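Local coordinates for protein uridylate-specific endoribonuclease nsp11 (Prrsv 16244b, PDB 5EYI) that probably degrades the 5'-polyuridine tracts of viral RNA as a uridylate-specific endoribonuclease, thereby keeping host double-stranded RNA sensors from being activated, at residues Ala97-Arg109 against Lys199-Arg211. The protein carries 1 engineered substitution. Sequence-based numbering, arbitrary orientation.
Sequences AQLLPETVFSTGR and KCWKMMLDFKEVR
The tip of the β-hairpin 198-205/208-215, closed by a type I' turn from L205 to K208, is gripped by T103-S106. V104 pairs with L205 in a single parallel β-bridge, as two bonds demonstrate: V104 N donates to M204 O (3.0 Å), and D206 N to V104 O (2.8 Å). T103 docks on the turn itself: chi1 of -175° swings OG1 away from the T103 nitrogen, and the hydroxyl accepts a nearly straight hydrogen bond (169°) from F207 N while donating to V104 O, which thus takes bonds from both T103 OG1 and D206 N. The same torsion sends T103 CG2 over a face of the F207 ring, 3.6 Å from its centroid, a CH-π contact. F105 presents its edge to the F207 face with planes 82° apart, an offset T-shaped pair, and F207 also packs on L89 of strand 85-93. Beside F207 in the turn, D206 OD1 accepts a hydrogen bond from S106 N (2.8 Å) and OD2 one from S106 OG (2.6 Å), both on syn sides; S161 OG is also hydrogen-bonded to OD2. The P101 ring makes apolar contact with the M204 thioether (CG to SD 3.5 Å). A passing segment thus ties a β-hairpin with a two-residue type I' turn, in the NendoU domain, to the chain leaving the mixed sheet.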
loop_
_atom_site.group_PDB
_atom_site.type_symbol
_atom_site.label_atom_id
_atom_site.label_comp_id
_atom_site.label_asym_id
_atom_site.label_seq_id
_atom_site.Cartn_x
_atom_site.Cartn_y
_atom_site.Cartn_z
ATOM N N ALA A 97 17.491 -2.191 -30.567
ATOM C CA ALA A 97 17.613 -2.349 -29.124
ATOM C C ALA A 97 16.709 -1.357 -28.404
ATOM O O ALA A 97 16.649 -0.190 -28.777
ATOM C CB ALA A 97 19.056 -2.148 -28.689
ATOM N N GLN A 98 15.998 -1.831 -27.386
ATOM C CA GLN A 98 15.087 -0.997 -26.617
ATOM C C GLN A 98 15.647 -0.750 -25.236
ATOM O O GLN A 98 16.361 -1.587 -24.697
ATOM C CB GLN A 98 13.729 -1.688 -26.476
ATOM C CG GLN A 98 13.052 -2.040 -27.787
ATOM C CD GLN A 98 12.867 -0.842 -28.689
ATOM O OE1 GLN A 98 13.376 -0.804 -29.817
ATOM N NE2 GLN A 98 12.155 0.158 -28.188
ATOM N N LEU A 99 15.300 0.395 -24.663
ATOM C CA LEU A 99 15.572 0.667 -23.261
ATOM C C LEU A 99 14.678 -0.243 -22.421
ATOM O O LEU A 99 13.469 -0.286 -22.642
ATOM C CB LEU A 99 15.269 2.130 -22.920
ATOM C CG LEU A 99 16.032 2.682 -21.711
ATOM C CD1 LEU A 99 17.430 3.108 -22.145
ATOM C CD2 LEU A 99 15.283 3.840 -21.051
ATOM N N LEU A 100 15.270 -0.977 -21.482
ATOM C CA LEU A 100 14.497 -1.773 -20.530
ATOM C C LEU A 100 14.278 -0.959 -19.262
ATOM O O LEU A 100 15.157 -0.195 -18.873
ATOM C CB LEU A 100 15.213 -3.084 -20.192
ATOM C CG LEU A 100 15.102 -4.203 -21.229
ATOM C CD1 LEU A 100 16.115 -5.296 -20.921
ATOM C CD2 LEU A 100 13.693 -4.786 -21.269
ATOM N N PRO A 101 13.111 -1.119 -18.612
ATOM C CA PRO A 101 12.858 -0.399 -17.369
ATOM C C PRO A 101 13.606 -0.987 -16.172
ATOM O O PRO A 101 14.207 -2.058 -16.264
ATOM C CB PRO A 101 11.344 -0.541 -17.186
ATOM C CG PRO A 101 11.008 -1.818 -17.863
ATOM C CD PRO A 101 11.940 -1.911 -19.033
ATOM N N GLU A 102 13.561 -0.263 -15.062
ATOM C CA GLU A 102 14.177 -0.697 -13.812
ATOM C C GLU A 102 13.248 -1.701 -13.142
ATOM O O GLU A 102 12.026 -1.543 -13.190
ATOM C CB GLU A 102 14.384 0.492 -12.865
ATOM C CG GLU A 102 15.253 1.631 -13.402
ATOM C CD GLU A 102 16.749 1.391 -13.272
ATOM O OE1 GLU A 102 17.510 1.989 -14.070
ATOM O OE2 GLU A 102 17.178 0.631 -12.375
ATOM N N THR A 103 13.823 -2.722 -12.518
ATOM C CA THR A 103 13.036 -3.735 -11.805
ATOM C C THR A 103 13.836 -4.374 -10.683
ATOM O O THR A 103 15.058 -4.384 -10.730
ATOM C CB THR A 103 12.528 -4.848 -12.770
ATOM O OG1 THR A 103 11.665 -5.749 -12.066
ATOM C CG2 THR A 103 13.669 -5.640 -13.368
ATOM N N VAL A 104 13.138 -4.897 -9.677
ATOM C CA VAL A 104 13.754 -5.841 -8.748
ATOM C C VAL A 104 13.578 -7.247 -9.321
ATOM O O VAL A 104 12.742 -7.474 -10.210
ATOM C CB VAL A 104 13.235 -5.712 -7.284
ATOM C CG1 VAL A 104 13.376 -4.277 -6.800
ATOM C CG2 VAL A 104 11.797 -6.156 -7.119
ATOM N N PHE A 105 14.378 -8.181 -8.812
ATOM C CA PHE A 105 14.421 -9.536 -9.351
ATOM C C PHE A 105 14.131 -10.582 -8.292
ATOM O O PHE A 105 14.549 -10.453 -7.149
ATOM C CB PHE A 105 15.781 -9.791 -10.008
ATOM C CG PHE A 105 15.953 -9.072 -11.316
ATOM C CD1 PHE A 105 15.397 -9.588 -12.474
ATOM C CD2 PHE A 105 16.647 -7.873 -11.385
ATOM C CE1 PHE A 105 15.530 -8.923 -13.681
ATOM C CE2 PHE A 105 16.782 -7.202 -12.588
ATOM C CZ PHE A 105 16.229 -7.728 -13.738
ATOM N N SER A 106 13.407 -11.620 -8.681
ATOM C CA SER A 106 13.287 -12.825 -7.871
ATOM C C SER A 106 14.646 -13.508 -7.815
ATOM O O SER A 106 15.425 -13.442 -8.766
ATOM C CB SER A 106 12.261 -13.782 -8.467
ATOM O OG SER A 106 10.960 -13.247 -8.361
ATOM N N THR A 107 14.907 -14.196 -6.712
ATOM C CA THR A 107 16.250 -14.695 -6.399
ATOM C C THR A 107 16.517 -16.139 -6.791
ATOM O O THR A 107 17.629 -16.628 -6.591
ATOM C CB THR A 107 16.509 -14.558 -4.898
ATOM O OG1 THR A 107 15.471 -15.240 -4.181
ATOM C CG2 THR A 107 16.527 -13.098 -4.510
ATOM N N GLY A 108 15.510 -16.830 -7.325
ATOM C CA GLY A 108 15.627 -18.249 -7.660
ATOM C C GLY A 108 15.314 -19.196 -6.520
ATOM O O GLY A 108 15.321 -20.424 -6.713
ATOM N N ARG A 109 15.011 -18.656 -5.341
ATOM C CA ARG A 109 14.780 -19.502 -4.160
ATOM C C ARG A 109 13.526 -20.357 -4.278
ATOM O O ARG A 109 13.519 -21.527 -3.850
ATOM C CB ARG A 109 14.717 -18.661 -2.891
ATOM C CG ARG A 109 16.097 -18.344 -2.363
ATOM C CD ARG A 109 16.030 -17.513 -1.112
ATOM N NE ARG A 109 15.687 -16.129 -1.389
ATOM C CZ ARG A 109 15.692 -15.160 -0.477
ATOM N NH1 ARG A 109 16.051 -15.430 0.781
ATOM N NH2 ARG A 109 15.357 -13.921 -0.826
ATOM N N LYS A 199 0.865 3.056 2.552
ATOM C CA LYS A 199 1.264 3.549 1.239
ATOM C C LYS A 199 1.289 2.443 0.184
ATOM O O LYS A 199 1.634 1.296 0.474
ATOM C CB LYS A 199 2.635 4.217 1.318
ATOM C CG LYS A 199 3.005 4.957 0.044
ATOM C CD LYS A 199 4.141 5.931 0.263
ATOM C CE LYS A 199 4.458 6.682 -1.022
ATOM N NZ LYS A 199 5.538 7.693 -0.812
ATOM N N CYS A 200 0.932 2.820 -1.040
ATOM C CA CYS A 200 0.925 1.927 -2.191
ATOM C C CYS A 200 2.029 2.372 -3.151
ATOM O O CYS A 200 1.914 3.429 -3.768
ATOM C CB CYS A 200 -0.433 1.978 -2.882
ATOM S SG CYS A 200 -0.506 1.145 -4.494
ATOM N N TRP A 201 3.100 1.589 -3.248
ATOM C CA TRP A 201 4.182 1.873 -4.189
ATOM C C TRP A 201 3.951 1.130 -5.506
ATOM O O TRP A 201 3.512 -0.019 -5.493
ATOM C CB TRP A 201 5.518 1.421 -3.617
ATOM C CG TRP A 201 5.946 2.065 -2.340
ATOM C CD1 TRP A 201 5.820 1.555 -1.075
ATOM C CD2 TRP A 201 6.619 3.317 -2.200
ATOM N NE1 TRP A 201 6.366 2.422 -0.152
ATOM C CE2 TRP A 201 6.871 3.508 -0.815
ATOM C CE3 TRP A 201 7.037 4.301 -3.110
ATOM C CZ2 TRP A 201 7.513 4.648 -0.319
ATOM C CZ3 TRP A 201 7.678 5.433 -2.620
ATOM C CH2 TRP A 201 7.910 5.597 -1.234
ATOM N N LYS A 202 4.250 1.769 -6.634
ATOM C CA LYS A 202 4.264 1.077 -7.934
ATOM C C LYS A 202 5.702 0.759 -8.322
ATOM O O LYS A 202 6.568 1.624 -8.252
ATOM C CB LYS A 202 3.608 1.918 -9.032
ATOM C CG LYS A 202 2.090 1.869 -9.039
ATOM C CD LYS A 202 1.526 1.703 -10.454
ATOM C CE LYS A 202 1.680 2.965 -11.291
ATOM N NZ LYS A 202 1.240 2.757 -12.699
ATOM N N MET A 203 5.959 -0.483 -8.712
ATOM C CA MET A 203 7.302 -0.888 -9.131
ATOM C C MET A 203 7.221 -2.127 -10.001
ATOM O O MET A 203 6.134 -2.621 -10.306
ATOM C CB MET A 203 8.221 -1.107 -7.909
ATOM C CG MET A 203 7.751 -2.176 -6.934
ATOM S SD MET A 203 8.652 -2.155 -5.364
ATOM C CE MET A 203 10.185 -2.881 -5.906
ATOM N N MET A 204 8.375 -2.600 -10.438
ATOM C CA MET A 204 8.454 -3.811 -11.217
ATOM C C MET A 204 9.211 -4.886 -10.449
ATOM O O MET A 204 10.173 -4.592 -9.723
ATOM C CB MET A 204 9.091 -3.531 -12.577
ATOM C CG MET A 204 8.116 -2.917 -13.576
ATOM S SD MET A 204 8.887 -2.760 -15.185
ATOM C CE MET A 204 7.497 -3.028 -16.281
ATOM N N LEU A 205 8.727 -6.121 -10.606
ATOM C CA LEU A 205 9.366 -7.327 -10.093
ATOM C C LEU A 205 9.451 -8.293 -11.258
ATOM O O LEU A 205 8.415 -8.661 -11.826
ATOM C CB LEU A 205 8.541 -7.923 -8.958
ATOM C CG LEU A 205 8.886 -9.317 -8.435
ATOM C CD1 LEU A 205 10.366 -9.483 -8.126
ATOM C CD2 LEU A 205 8.064 -9.587 -7.189
ATOM N N ASP A 206 10.677 -8.670 -11.636
ATOM C CA ASP A 206 10.925 -9.490 -12.838
ATOM C C ASP A 206 10.295 -8.859 -14.092
ATOM O O ASP A 206 9.763 -9.561 -14.939
ATOM C CB ASP A 206 10.400 -10.935 -12.640
ATOM C CG ASP A 206 11.036 -11.641 -11.453
ATOM O OD1 ASP A 206 12.230 -11.396 -11.177
ATOM O OD2 ASP A 206 10.354 -12.470 -10.806
ATOM N N PHE A 207 10.356 -7.531 -14.183
ATOM C CA PHE A 207 9.708 -6.741 -15.249
ATOM C C PHE A 207 8.172 -6.806 -15.309
ATOM O O PHE A 207 7.592 -6.457 -16.322
ATOM C CB PHE A 207 10.296 -7.079 -16.631
ATOM C CG PHE A 207 11.784 -6.884 -16.720
ATOM C CD1 PHE A 207 12.326 -5.603 -16.806
ATOM C CD2 PHE A 207 12.644 -7.978 -16.733
ATOM C CE1 PHE A 207 13.694 -5.417 -16.901
ATOM C CE2 PHE A 207 14.018 -7.796 -16.826
ATOM C CZ PHE A 207 14.544 -6.509 -16.914
ATOM N N LYS A 208 7.516 -7.218 -14.232
ATOM C CA LYS A 208 6.064 -7.234 -14.162
ATOM C C LYS A 208 5.655 -6.075 -13.265
ATOM O O LYS A 208 6.183 -5.929 -12.168
ATOM C CB LYS A 208 5.590 -8.573 -13.598
ATOM C CG LYS A 208 4.143 -8.652 -13.140
ATOM C CD LYS A 208 3.195 -9.051 -14.249
ATOM C CE LYS A 208 3.167 -10.559 -14.439
ATOM N NZ LYS A 208 2.372 -11.251 -13.383
ATOM N N GLU A 209 4.710 -5.265 -13.730
ATOM C CA GLU A 209 4.165 -4.163 -12.930
ATOM C C GLU A 209 3.427 -4.713 -11.726
ATOM O O GLU A 209 2.508 -5.509 -11.867
ATOM C CB GLU A 209 3.208 -3.297 -13.759
ATOM C CG GLU A 209 3.898 -2.429 -14.803
ATOM C CD GLU A 209 4.599 -1.203 -14.230
ATOM O OE1 GLU A 209 5.193 -0.457 -15.042
ATOM O OE2 GLU A 209 4.571 -0.969 -12.989
ATOM N N VAL A 210 3.859 -4.306 -10.541
ATOM C CA VAL A 210 3.249 -4.749 -9.291
ATOM C C VAL A 210 3.043 -3.543 -8.409
ATOM O O VAL A 210 3.550 -2.458 -8.706
ATOM C CB VAL A 210 4.133 -5.783 -8.552
ATOM C CG1 VAL A 210 4.344 -7.027 -9.413
ATOM C CG2 VAL A 210 5.488 -5.194 -8.137
ATOM N N ARG A 211 2.321 -3.753 -7.316
ATOM C CA ARG A 211 2.178 -2.763 -6.268
ATOM C C ARG A 211 2.657 -3.352 -4.947
ATOM O O ARG A 211 2.381 -4.506 -4.649
ATOM C CB ARG A 211 0.722 -2.304 -6.156
ATOM C CG ARG A 211 0.209 -1.605 -7.412
ATOM C CD ARG A 211 -1.253 -1.190 -7.303
ATOM N NE ARG A 211 -1.802 -0.789 -8.602
ATOM C CZ ARG A 211 -2.264 -1.615 -9.547
ATOM N NH1 ARG A 211 -2.269 -2.938 -9.381
ATOM N NH2 ARG A 211 -2.733 -1.106 -10.687
HETATM O O HOH W 1 10.611 -0.990 -10.573
HETATM O O HOH W 2 14.510 -13.195 -11.515
#